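Local coordinates for protein 5-oxoprolinase subunit C (Escherichia coli, PDB 5DUD) that cleaves 5-oxoproline to L-glutamate in a reaction coupled to the hydrolysis of ATP to ADP and phosphate, acting as one subunit of 5-oxoprolinase, at residues 36-41 with 46-51; 166-171 with 296-301; 68-73 with 98-103; 12-17 with 204-209; 77-80 with 85-88. One frame throughout, in Å; residues are numbered along the deposited sequence.

Interaction 1 (36-41 with 46-51)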
# COMPACT_ATOMS: atom_id res chain seq x y z
N ALA A 36 10.26 -12.04 8.74
CA ALA A 36 9.89 -13.46 8.86
C ALA A 36 10.00 -14.19 7.51
O ALA A 36 10.62 -15.25 7.45
CB ALA A 36 8.48 -13.60 9.41
N LEU A 37 9.44 -13.62 6.43
CA LEU A 37 9.51 -14.18 5.07
C LEU A 37 10.97 -14.24 4.56
O LEU A 37 11.35 -15.22 3.91
CB LEU A 37 8.65 -13.31 4.13
CG LEU A 37 8.64 -13.70 2.65
CD1 LEU A 37 7.24 -13.66 2.07
CD2 LEU A 37 9.53 -12.78 1.82
N ARG A 38 11.77 -13.19 4.83
CA ARG A 38 13.17 -13.12 4.39
C ARG A 38 14.00 -14.23 5.01
O ARG A 38 14.72 -14.91 4.28
CB ARG A 38 13.81 -11.75 4.68
CG ARG A 38 13.35 -10.69 3.68
CD ARG A 38 13.92 -9.32 3.94
NE ARG A 38 13.50 -8.38 2.90
CZ ARG A 38 13.74 -7.07 2.89
NH1 ARG A 38 14.42 -6.51 3.89
NH2 ARG A 38 13.30 -6.31 1.90
N ILE A 39 13.87 -14.48 6.33
CA ILE A 39 14.60 -15.55 7.03
C ILE A 39 14.20 -16.92 6.47
O ILE A 39 15.08 -17.76 6.25
CB ILE A 39 14.36 -15.47 8.56
CG1 ILE A 39 15.02 -14.21 9.17
CG2 ILE A 39 14.86 -16.73 9.28
CD1 ILE A 39 14.45 -13.77 10.52
N ALA A 40 12.89 -17.15 6.23
CA ALA A 40 12.37 -18.40 5.68
C ALA A 40 12.98 -18.70 4.31
O ALA A 40 13.48 -19.80 4.10
CB ALA A 40 10.86 -18.36 5.57
N ASN A 41 12.96 -17.71 3.40
CA ASN A 41 13.54 -17.88 2.06
C ASN A 41 15.06 -18.04 2.15
O ASN A 41 15.63 -18.81 1.38
CB ASN A 41 13.17 -16.71 1.13
CG ASN A 41 11.71 -16.69 0.72
OD1 ASN A 41 11.14 -17.70 0.31
ND2 ASN A 41 11.09 -15.51 0.73
N ASN A 46 16.63 -19.72 -1.28
CA ASN A 46 16.05 -18.83 -2.29
C ASN A 46 16.49 -17.40 -2.03
O ASN A 46 17.04 -17.11 -0.96
CB ASN A 46 14.50 -18.89 -2.27
CG ASN A 46 13.87 -20.25 -2.37
OD1 ASN A 46 14.52 -21.24 -2.73
ND2 ASN A 46 12.59 -20.33 -2.04
N ASP A 47 16.19 -16.47 -2.96
CA ASP A 47 16.48 -15.05 -2.76
C ASP A 47 15.57 -14.55 -1.62
O ASP A 47 14.43 -15.00 -1.55
CB ASP A 47 16.25 -14.26 -4.06
CG ASP A 47 16.55 -12.78 -3.92
OD1 ASP A 47 17.69 -12.45 -3.53
OD2 ASP A 47 15.65 -11.96 -4.19
N ALA A 48 16.07 -13.70 -0.71
CA ALA A 48 15.33 -13.23 0.47
C ALA A 48 13.89 -12.73 0.16
O ALA A 48 12.98 -12.96 0.96
CB ALA A 48 16.11 -12.14 1.17
N ASN A 49 13.68 -12.12 -1.01
CA ASN A 49 12.37 -11.62 -1.46
C ASN A 49 11.59 -12.64 -2.33
O ASN A 49 10.62 -12.27 -2.99
CB ASN A 49 12.60 -10.33 -2.24
CG ASN A 49 13.13 -9.21 -1.37
OD1 ASN A 49 12.44 -8.75 -0.45
ND2 ASN A 49 14.38 -8.81 -1.56
N ALA A 50 11.98 -13.93 -2.32
CA ALA A 50 11.30 -14.94 -3.13
C ALA A 50 9.85 -15.16 -2.65
O ALA A 50 9.54 -14.85 -1.50
CB ALA A 50 12.07 -16.25 -3.10
N PRO A 51 8.94 -15.67 -3.51
CA PRO A 51 7.55 -15.84 -3.07
C PRO A 51 7.36 -16.94 -2.02
O PRO A 51 7.80 -18.08 -2.23
CB PRO A 51 6.78 -16.18 -4.36
CG PRO A 51 7.75 -16.06 -5.47
CD PRO A 51 9.12 -16.07 -4.92
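Two backbone carbonyls grip the amide nitrogen of Asn41. Its ND2 donates to Ala48 O at 3.2 Å with a fairly straight N-H...O angle of 156°, and also reaches Ala50 O at 2.8 Å in a strongly bent, weak bond. Ala48 O lies close to the Asn41 amide plane, whereas seen from the carbonyl the donor stands well above the plane, 57° out of it. CG of Asn41 is anti to its carbonyl carbon (chi1 -70°), which directs the amide from the helix onto this pair of oxygens. The segment 46-51 is the connection between helix 34-44 and strand 52-56, and here the chain folds back along the helix through a type I beta turn from Asp47 to Ala50. Asn41 thus holds the second and fourth residues of that turn through their carbonyls, and an alanine here would probably leave both oxygens without this donor and the turn less firmly tied to the helix. Ala48 O is also met by a CA-H...O contact from Arg38 CA at 3.4 Å, while Leu37 CD2 packs 3.6 Å from the same oxygen. Farther out, the extended Arg38 side chain runs alongside Asn49, and its NH2 makes a weak bond to Asn49 OD1 at 3.5 Å, with the guanidinium and amide planes nearly perpendicular. At the other end a weak bond of 3.0 Å joins Asn46 N to Asn41 O; the Asn46 amide itself bonds to Val115 O and Gly117 N.

Interaction 2 (166-171 with 296-301)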
# COMPACT_ATOMS: atom_id res chain seq x y z
N LYS A 166 18.45 -17.93 14.36
CA LYS A 166 17.69 -17.26 15.42
C LYS A 166 16.69 -16.29 14.80
O LYS A 166 17.07 -15.56 13.89
CB LYS A 166 18.62 -16.51 16.39
CG LYS A 166 19.62 -17.37 17.16
CD LYS A 166 20.95 -16.65 17.39
CE LYS A 166 21.91 -17.44 18.23
NZ LYS A 166 22.01 -16.92 19.62
N GLN A 167 15.43 -16.30 15.26
CA GLN A 167 14.39 -15.39 14.77
C GLN A 167 14.45 -14.10 15.58
O GLN A 167 15.21 -14.03 16.55
CB GLN A 167 13.01 -16.05 14.88
CG GLN A 167 12.89 -17.35 14.11
CD GLN A 167 11.47 -17.86 14.14
OE1 GLN A 167 11.13 -18.77 14.90
NE2 GLN A 167 10.60 -17.28 13.32
N LEU A 168 13.64 -13.08 15.21
CA LEU A 168 13.56 -11.78 15.90
C LEU A 168 12.39 -11.73 16.88
O LEU A 168 11.27 -12.09 16.53
CB LEU A 168 13.40 -10.65 14.87
CG LEU A 168 14.53 -10.45 13.87
CD1 LEU A 168 14.13 -9.44 12.82
CD2 LEU A 168 15.80 -10.00 14.56
N LEU A 169 12.64 -11.23 18.10
CA LEU A 169 11.57 -11.17 19.10
C LEU A 169 10.59 -10.06 18.77
O LEU A 169 10.99 -9.00 18.29
CB LEU A 169 12.11 -10.98 20.53
CG LEU A 169 11.73 -12.09 21.49
CD1 LEU A 169 12.57 -13.33 21.23
CD2 LEU A 169 11.84 -11.63 22.93
N TRP A 170 9.31 -10.33 19.04
CA TRP A 170 8.21 -9.39 18.83
C TRP A 170 7.84 -8.76 20.17
O TRP A 170 8.20 -9.29 21.22
CB TRP A 170 7.00 -10.11 18.21
CG TRP A 170 7.36 -10.81 16.93
CD1 TRP A 170 7.47 -10.25 15.70
CD2 TRP A 170 7.76 -12.18 16.79
NE1 TRP A 170 7.85 -11.19 14.78
CE2 TRP A 170 8.05 -12.39 15.42
CE3 TRP A 170 7.88 -13.26 17.67
CZ2 TRP A 170 8.44 -13.63 14.92
CZ3 TRP A 170 8.28 -14.49 17.18
CH2 TRP A 170 8.56 -14.67 15.82
N GLY A 171 7.15 -7.62 20.11
CA GLY A 171 6.71 -6.90 21.29
C GLY A 171 5.57 -5.94 20.99
O GLY A 171 5.17 -5.79 19.83
N GLN A 296 18.90 -4.37 8.38
CA GLN A 296 19.47 -4.65 7.05
C GLN A 296 20.79 -5.42 7.20
O GLN A 296 21.08 -6.33 6.42
CB GLN A 296 19.69 -3.37 6.24
CG GLN A 296 18.40 -2.82 5.62
CD GLN A 296 18.65 -1.58 4.78
OE1 GLN A 296 19.58 -0.80 5.01
NE2 GLN A 296 17.79 -1.35 3.79
N ARG A 297 21.59 -5.05 8.22
CA ARG A 297 22.86 -5.68 8.58
C ARG A 297 22.64 -7.09 9.13
O ARG A 297 23.51 -7.95 8.98
CB ARG A 297 23.59 -4.82 9.63
CG ARG A 297 24.10 -3.47 9.09
CD ARG A 297 24.68 -2.59 10.19
NE ARG A 297 25.39 -1.43 9.64
CZ ARG A 297 26.16 -0.60 10.34
NH1 ARG A 297 26.32 -0.78 11.65
NH2 ARG A 297 26.75 0.43 9.75
N TYR A 298 21.49 -7.32 9.80
CA TYR A 298 21.12 -8.62 10.36
C TYR A 298 20.85 -9.67 9.25
O TYR A 298 21.22 -10.82 9.43
CB TYR A 298 19.89 -8.46 11.29
CG TYR A 298 19.23 -9.74 11.73
CD1 TYR A 298 19.75 -10.50 12.77
CD2 TYR A 298 18.01 -10.14 11.18
CE1 TYR A 298 19.12 -11.67 13.20
CE2 TYR A 298 17.37 -11.30 11.61
CZ TYR A 298 17.94 -12.07 12.62
OH TYR A 298 17.30 -13.20 13.05
N PHE A 299 20.26 -9.27 8.09
CA PHE A 299 20.02 -10.22 6.99
C PHE A 299 21.34 -10.62 6.28
O PHE A 299 21.41 -11.70 5.70
CB PHE A 299 19.02 -9.66 5.96
CG PHE A 299 17.67 -9.30 6.55
CD1 PHE A 299 16.87 -10.26 7.14
CD2 PHE A 299 17.19 -8.00 6.48
CE1 PHE A 299 15.63 -9.92 7.70
CE2 PHE A 299 15.97 -7.65 7.05
CZ PHE A 299 15.19 -8.62 7.64
N GLU A 300 22.37 -9.75 6.34
CA GLU A 300 23.71 -10.02 5.79
C GLU A 300 24.44 -11.05 6.67
O GLU A 300 25.24 -11.83 6.16
CB GLU A 300 24.52 -8.72 5.63
CG GLU A 300 23.94 -7.83 4.55
CD GLU A 300 24.77 -6.61 4.19
OE1 GLU A 300 24.99 -5.76 5.08
OE2 GLU A 300 25.16 -6.48 3.01
N GLN A 301 24.14 -11.07 7.99
CA GLN A 301 24.68 -12.08 8.91
C GLN A 301 24.06 -13.45 8.58
O GLN A 301 24.77 -14.46 8.60
CB GLN A 301 24.41 -11.72 10.39
CG GLN A 301 25.32 -10.64 10.95
CD GLN A 301 24.62 -9.72 11.93
OE1 GLN A 301 24.67 -8.49 11.80
NE2 GLN A 301 23.95 -10.28 12.93
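Helix 285-302, the last helix of the chain, lays the ring of Tyr298 against Leu168 in the loop that leads to strand 173-178. The evidence for a CH-pi contact is geometric: Leu168 CD2 sits 3.8 Å from the centroid of the Tyr298 ring and 22° off its normal, over one face but offset toward the rim. The offset shows in the individual atoms, for CD2 of Leu168 is 3.6 Å from Tyr298 CZ and Leu168 CG is 3.7 Å from Tyr298 CE2. The second methyl, Leu168 CD1, follows at 3.9 Å from CE2 of Tyr298, so CG and both methyls of Leu168 bear on the ring. Tyr298 CG is anti to its backbone N (chi1 168°), which swings the ring off the helix toward the loop, and the two side chains run antiparallel, one alongside the other. At the ring edge, in its plane and beside the hydroxyl, stands Lys166 O. The contact lies at the surface and spans 124 intervening residues, bringing a late helix onto a loop well before it. Helix 34-44 completes the packing: Pro35 touches both Leu168 and Phe299, Ile39 touches Tyr298, and Arg38 touches Phe299. On the loop side Leu168 also meets Tyr267 of helix 266-271, so the loop is held among three helices.

Interaction 3 (68-73 with 98-103)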
# COMPACT_ATOMS: atom_id res chain seq x y z
N GLY A 68 12.44 -32.07 -1.42
CA GLY A 68 13.24 -30.86 -1.29
C GLY A 68 13.42 -30.46 0.16
O GLY A 68 13.56 -31.32 1.03
N TRP A 69 13.42 -29.15 0.42
CA TRP A 69 13.59 -28.59 1.76
C TRP A 69 12.52 -27.55 2.02
O TRP A 69 11.97 -27.00 1.06
CB TRP A 69 14.99 -27.97 1.92
CG TRP A 69 16.12 -28.90 1.56
CD1 TRP A 69 16.60 -29.16 0.31
CD2 TRP A 69 16.91 -29.66 2.47
NE1 TRP A 69 17.63 -30.06 0.38
CE2 TRP A 69 17.85 -30.38 1.69
CE3 TRP A 69 16.93 -29.82 3.86
CZ2 TRP A 69 18.80 -31.24 2.27
CZ3 TRP A 69 17.88 -30.65 4.43
CH2 TRP A 69 18.79 -31.36 3.64
N PHE A 70 12.21 -27.26 3.30
CA PHE A 70 11.22 -26.26 3.67
C PHE A 70 11.58 -25.60 5.01
O PHE A 70 12.51 -26.03 5.69
CB PHE A 70 9.81 -26.88 3.73
CG PHE A 70 9.41 -27.50 5.05
CD1 PHE A 70 9.85 -28.77 5.40
CD2 PHE A 70 8.55 -26.84 5.92
CE1 PHE A 70 9.45 -29.35 6.60
CE2 PHE A 70 8.17 -27.42 7.13
CZ PHE A 70 8.63 -28.67 7.47
N ALA A 71 10.84 -24.55 5.37
CA ALA A 71 11.06 -23.82 6.62
C ALA A 71 9.82 -23.05 7.04
O ALA A 71 9.02 -22.66 6.19
CB ALA A 71 12.23 -22.86 6.45
N LEU A 72 9.65 -22.84 8.36
CA LEU A 72 8.53 -22.10 8.95
C LEU A 72 9.06 -20.95 9.82
O LEU A 72 10.04 -21.13 10.53
CB LEU A 72 7.65 -23.02 9.80
CG LEU A 72 6.65 -23.92 9.09
CD1 LEU A 72 6.14 -25.00 10.04
CD2 LEU A 72 5.47 -23.12 8.52
N THR A 73 8.45 -19.75 9.71
CA THR A 73 8.84 -18.56 10.49
C THR A 73 7.55 -17.85 10.96
O THR A 73 6.45 -18.38 10.77
CB THR A 73 9.74 -17.63 9.65
OG1 THR A 73 9.14 -17.45 8.37
CG2 THR A 73 11.18 -18.15 9.50
N GLN A 98 3.97 -36.14 2.39
CA GLN A 98 3.91 -35.77 3.81
C GLN A 98 3.07 -34.51 3.99
O GLN A 98 3.23 -33.56 3.22
CB GLN A 98 5.32 -35.53 4.36
CG GLN A 98 6.31 -36.65 4.08
CD GLN A 98 7.48 -36.59 5.03
OE1 GLN A 98 8.56 -36.09 4.69
NE2 GLN A 98 7.29 -37.07 6.24
N ARG A 99 2.18 -34.50 4.99
CA ARG A 99 1.35 -33.34 5.31
C ARG A 99 1.95 -32.56 6.46
O ARG A 99 2.48 -33.18 7.38
CB ARG A 99 -0.07 -33.77 5.69
CG ARG A 99 -0.85 -34.40 4.55
CD ARG A 99 -2.30 -34.58 4.94
NE ARG A 99 -3.15 -34.93 3.79
CZ ARG A 99 -4.48 -34.94 3.80
NH1 ARG A 99 -5.15 -34.61 4.90
NH2 ARG A 99 -5.15 -35.26 2.71
N LEU A 100 1.87 -31.21 6.40
CA LEU A 100 2.35 -30.28 7.43
C LEU A 100 1.12 -29.62 8.05
O LEU A 100 0.48 -28.80 7.40
CB LEU A 100 3.29 -29.25 6.80
CG LEU A 100 3.88 -28.18 7.72
CD1 LEU A 100 4.99 -28.75 8.58
CD2 LEU A 100 4.38 -27.01 6.90
N THR A 101 0.82 -29.92 9.32
CA THR A 101 -0.40 -29.43 9.95
C THR A 101 -0.19 -28.31 10.97
O THR A 101 0.17 -28.58 12.12
CB THR A 101 -1.13 -30.60 10.61
OG1 THR A 101 -0.33 -31.13 11.67
CG2 THR A 101 -1.45 -31.71 9.62
N LEU A 102 -0.49 -27.07 10.59
CA LEU A 102 -0.42 -25.93 11.51
C LEU A 102 -1.77 -25.76 12.23
O LEU A 102 -2.81 -25.98 11.61
CB LEU A 102 -0.04 -24.64 10.78
CG LEU A 102 1.44 -24.46 10.46
CD1 LEU A 102 1.98 -25.59 9.64
CD2 LEU A 102 1.67 -23.15 9.74
N LYS A 103 -1.76 -25.37 13.51
CA LYS A 103 -2.98 -25.16 14.30
C LYS A 103 -3.13 -23.66 14.64
O LYS A 103 -2.32 -22.87 14.17
CB LYS A 103 -2.93 -26.04 15.57
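Leu100 points its CB toward Phe70 and Leu72, and with CG anti to the backbone N (chi1 179°) the side chain carries on to place its two methyls between them. CD1 of Leu100 lies 3.7 Å from Phe70 CE2 and 3.8 Å from Phe70 CZ. The other methyl, Leu100 CD2, is 3.8 Å from CE2 of Phe70 and meets Leu72 CD1 at 4.1 Å, the two leucines approaching tip to tip. These strands share no hydrogen bond. Their segment axes pass 11.2 Å apart with their directions only 1° from parallel, a spacing of packed sheets rather than of neighbouring strands: 99-102 belongs to the six-stranded antiparallel sheet and 68-74 to the five-stranded one, which pack face to face here through apolar side chains, in the manner of a sandwich. Phe70 comes from the crowded position between its backbone N and carbonyl carbon (chi1 87°), and its ring crosses Leu100 obliquely. Along the strands from there, Leu72 CD2 passes Leu102 CD2 at 4.0 Å. All four side chains are buried; Leu113 of strand 110-115 touches Phe70, Leu72 and Leu100, and Ala79 touches Leu72 and Leu102.

Interaction 4 (12-17 with 204-209)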
# COMPACT_ATOMS: atom_id res chain seq x y z
N THR A 12 -2.31 -16.15 1.69
CA THR A 12 -1.94 -15.60 0.38
C THR A 12 -0.47 -15.83 0.05
O THR A 12 0.34 -16.04 0.96
CB THR A 12 -2.21 -14.07 0.34
OG1 THR A 12 -1.44 -13.42 1.36
CG2 THR A 12 -3.66 -13.73 0.47
N VAL A 13 -0.11 -15.71 -1.24
CA VAL A 13 1.27 -15.81 -1.72
C VAL A 13 1.89 -14.41 -1.62
O VAL A 13 1.42 -13.50 -2.31
CB VAL A 13 1.36 -16.36 -3.17
CG1 VAL A 13 2.81 -16.62 -3.57
CG2 VAL A 13 0.51 -17.62 -3.34
N GLN A 14 2.91 -14.23 -0.77
CA GLN A 14 3.53 -12.92 -0.57
C GLN A 14 5.01 -12.96 -0.94
O GLN A 14 5.68 -13.98 -0.79
CB GLN A 14 3.35 -12.45 0.88
CG GLN A 14 1.89 -12.16 1.25
CD GLN A 14 1.26 -11.02 0.47
OE1 GLN A 14 1.94 -10.14 -0.07
NE2 GLN A 14 -0.06 -11.00 0.40
N ASP A 15 5.49 -11.82 -1.46
CA ASP A 15 6.85 -11.58 -1.97
C ASP A 15 7.51 -10.38 -1.24
O ASP A 15 6.98 -9.91 -0.23
CB ASP A 15 6.71 -11.27 -3.48
CG ASP A 15 7.83 -11.79 -4.35
OD1 ASP A 15 7.90 -13.01 -4.55
OD2 ASP A 15 8.62 -10.96 -4.86
N GLY A 16 8.65 -9.90 -1.75
CA GLY A 16 9.30 -8.68 -1.29
C GLY A 16 8.45 -7.43 -1.46
O GLY A 16 8.43 -6.57 -0.58
N GLY A 17 7.75 -7.33 -2.60
CA GLY A 17 6.86 -6.22 -2.88
C GLY A 17 6.86 -5.77 -4.33
O GLY A 17 7.87 -5.88 -5.03
N SER A 204 -9.16 -3.66 11.58
CA SER A 204 -7.76 -3.81 11.19
C SER A 204 -7.53 -5.02 10.28
O SER A 204 -7.88 -6.14 10.65
CB SER A 204 -6.89 -3.96 12.43
OG SER A 204 -7.08 -2.88 13.32
N ASN A 205 -6.96 -4.79 9.09
CA ASN A 205 -6.68 -5.83 8.11
C ASN A 205 -5.33 -5.53 7.43
O ASN A 205 -4.54 -4.77 7.98
CB ASN A 205 -7.85 -5.92 7.10
CG ASN A 205 -8.05 -4.68 6.25
OD1 ASN A 205 -7.67 -3.56 6.62
ND2 ASN A 205 -8.68 -4.85 5.10
N ARG A 206 -5.04 -6.16 6.26
CA ARG A 206 -3.79 -5.94 5.53
C ARG A 206 -3.62 -4.50 5.02
O ARG A 206 -2.49 -4.08 4.79
CB ARG A 206 -3.66 -6.92 4.36
CG ARG A 206 -3.51 -8.37 4.80
CD ARG A 206 -3.06 -9.30 3.68
NE ARG A 206 -1.60 -9.45 3.66
CZ ARG A 206 -0.75 -8.81 2.85
NH1 ARG A 206 -1.21 -7.95 1.94
NH2 ARG A 206 0.55 -9.02 2.93
N MET A 207 -4.72 -3.75 4.80
CA MET A 207 -4.65 -2.36 4.34
C MET A 207 -4.19 -1.41 5.45
O MET A 207 -3.12 -0.82 5.33
CB MET A 207 -5.99 -1.88 3.78
CG MET A 207 -6.33 -2.49 2.44
SD MET A 207 -7.92 -1.92 1.79
CE MET A 207 -7.52 -0.24 1.32
N GLY A 208 -4.99 -1.27 6.50
CA GLY A 208 -4.67 -0.37 7.61
C GLY A 208 -5.27 -0.78 8.94
O GLY A 208 -6.42 -1.23 8.99
N TYR A 209 -4.50 -0.59 10.02
CA TYR A 209 -4.92 -0.93 11.38
C TYR A 209 -5.65 0.22 12.07
O TYR A 209 -5.04 1.27 12.25
CB TYR A 209 -3.71 -1.30 12.26
CG TYR A 209 -3.09 -2.68 12.12
CD1 TYR A 209 -3.26 -3.43 10.96
CD2 TYR A 209 -2.24 -3.18 13.09
CE1 TYR A 209 -2.68 -4.69 10.82
CE2 TYR A 209 -1.66 -4.44 12.97
CZ TYR A 209 -1.88 -5.19 11.83
OH TYR A 209 -1.29 -6.43 11.68
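Stacking carries this contact: the amide of Gln14 lies over one face of the Arg206 guanidinium in an offset (parallel-displaced) stack, shifted toward the rim, the two planes 16° apart. Gln14 CD is 3.2 Å from Arg206 NH2 and 3.8 Å from Arg206 CZ, and Gln14 CG approaches NH2 of Arg206 to 3.8 Å. The side chains come from opposite directions. A bend at chi2 of Gln14 (-64°) and another at chi3 of Arg206 (92°) turn the flat ends so that they stack.

The guanidinium also has firm polar partners in other parts of the chain. NH1 of Arg206 forms a salt bridge with Asp248 and NE one with Glu54, while NH2 donates to Gly30 O. Backbone pairing fixes the two supports: Gln14 bonds with Ala52 in the five-stranded sheet, and Met207 bonds with Met246 in the loop leading into the seven-stranded one. The buried stack therefore bridges two sheets of the carboxyltransferase-family domain near the centre of the chain. An alanine in place of Gln14 would probably uncover this face of the guanidinium and let the group tilt away from Asp248 and Glu54.

Chemically, the two roles complement each other. The two carboxylates would probably offset the buried positive charge of Arg206, while Gly30 O takes a further N-H and the amide adds a flat cover over one face.

Interaction 5 (77-80 with 85-88)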
# COMPACT_ATOMS: atom_id res chain seq x y z
N CYS A 77 2.85 -21.93 15.43
CA CYS A 77 1.55 -22.60 15.41
C CYS A 77 1.64 -24.08 15.84
O CYS A 77 0.63 -24.78 15.69
CB CYS A 77 0.94 -22.49 14.02
SG CYS A 77 0.88 -20.80 13.36
N GLU A 78 2.79 -24.55 16.39
CA GLU A 78 2.99 -25.95 16.81
C GLU A 78 2.81 -26.88 15.60
O GLU A 78 1.99 -27.80 15.63
CB GLU A 78 2.05 -26.33 17.98
CG GLU A 78 1.97 -25.30 19.10
CD GLU A 78 0.78 -24.36 19.03
OE1 GLU A 78 -0.37 -24.85 19.13
OE2 GLU A 78 0.99 -23.13 18.88
N ALA A 79 3.55 -26.60 14.52
CA ALA A 79 3.44 -27.37 13.28
C ALA A 79 3.83 -28.82 13.50
O ALA A 79 4.84 -29.09 14.14
CB ALA A 79 4.30 -26.76 12.20
N ARG A 80 3.00 -29.75 12.99
CA ARG A 80 3.25 -31.19 13.07
C ARG A 80 3.38 -31.73 11.65
O ARG A 80 2.47 -31.52 10.84
CB ARG A 80 2.13 -31.92 13.86
CG ARG A 80 2.61 -32.50 15.19
CD ARG A 80 1.59 -33.42 15.83
NE ARG A 80 2.06 -33.95 17.11
CZ ARG A 80 2.85 -35.01 17.28
NH1 ARG A 80 3.27 -35.71 16.23
NH2 ARG A 80 3.21 -35.39 18.50
N ALA A 85 6.89 -33.28 15.57
CA ALA A 85 6.60 -31.87 15.81
C ALA A 85 7.77 -31.02 15.32
O ALA A 85 8.86 -31.12 15.87
CB ALA A 85 6.34 -31.65 17.29
N VAL A 86 7.54 -30.24 14.26
CA VAL A 86 8.57 -29.38 13.65
C VAL A 86 8.46 -27.97 14.22
O VAL A 86 7.35 -27.52 14.54
CB VAL A 86 8.48 -29.40 12.11
CG1 VAL A 86 8.41 -30.82 11.57
CG2 VAL A 86 7.33 -28.55 11.56
N TRP A 87 9.58 -27.25 14.31
CA TRP A 87 9.59 -25.90 14.88
C TRP A 87 10.11 -24.85 13.90
O TRP A 87 10.69 -25.16 12.86
CB TRP A 87 10.40 -25.91 16.17
CG TRP A 87 9.65 -26.59 17.28
CD1 TRP A 87 8.57 -26.10 17.95
CD2 TRP A 87 9.85 -27.92 17.76
NE1 TRP A 87 8.11 -27.03 18.85
CE2 TRP A 87 8.89 -28.16 18.77
CE3 TRP A 87 10.79 -28.93 17.48
CZ2 TRP A 87 8.82 -29.36 19.47
CZ3 TRP A 87 10.72 -30.12 18.18
CH2 TRP A 87 9.74 -30.33 19.15
N THR A 88 9.85 -23.58 14.26
CA THR A 88 10.14 -22.42 13.42
C THR A 88 11.61 -21.97 13.42
O THR A 88 12.26 -21.95 14.47
CB THR A 88 9.26 -21.23 13.87
OG1 THR A 88 9.53 -20.94 15.24
CG2 THR A 88 7.78 -21.50 13.68
O HOH W 1 5.98 -25.06 15.49
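Val86 has CG1 anti to its carbonyl carbon (chi1 -49°), which leaves CG2 between the backbone N and the carbonyl carbon and turns that methyl onto Ala79. There Val86 CG2 lies 3.6 Å from Ala79 CB and equally near Ala79 O. The same carbonyl accepts the single direct backbone bond of the contact, from Val86 N to Ala79 O at 2.9 Å; its N-H...O angle is 135°, and the donor is tilted 27° from the carbonyl plane. On the other side of the pair a water bridges the two segments, accepting from Ala79 N and donating to Val86 O, each at 3.0 Å. One step nearer the turn, Arg80 and Ala85 form an antiparallel non-hydrogen-bonded pair with CA atoms 4.4 Å apart, and Arg80 CG packs 4.1 Å from Ala85 CA. This is the base of the beta hairpin of strands 80-81 and 84-85, the latter outermost in the six-stranded sheet within this chain. Arg80 pairs onward with Thr101, while Leu72 touches both Ala79 and Val86. The chemistry is consistent with a hairpin that begins to open beyond the Arg80-Ala85 pair: Ala79 N and Val86 O stand 3.9 Å apart, and water serves both.

From the N terminus, interaction 4 opens first, at 12-17, and closes only at 204-209, tying strand 12-14, outermost in its sheet within this chain, to the loop leading into strand 208-212. Within that span interaction 1 closes a short loop that folds 46-51 back onto helix 34-44. Interaction 3 then joins 68-73 to 98-103 across the facing sheets, and interaction 5, a hairpin base at 77-80 and 85-88, lies inside it. Interaction 2 opens at 166-171, before interaction 4 closes, and ends at 296-301, so those two cross. Helix 34-44 is the common neighbour: residues of interaction 1 touch those of interactions 2, 3 and 4, while Gln167 of interaction 2 comes beside Thr88 of interaction 5.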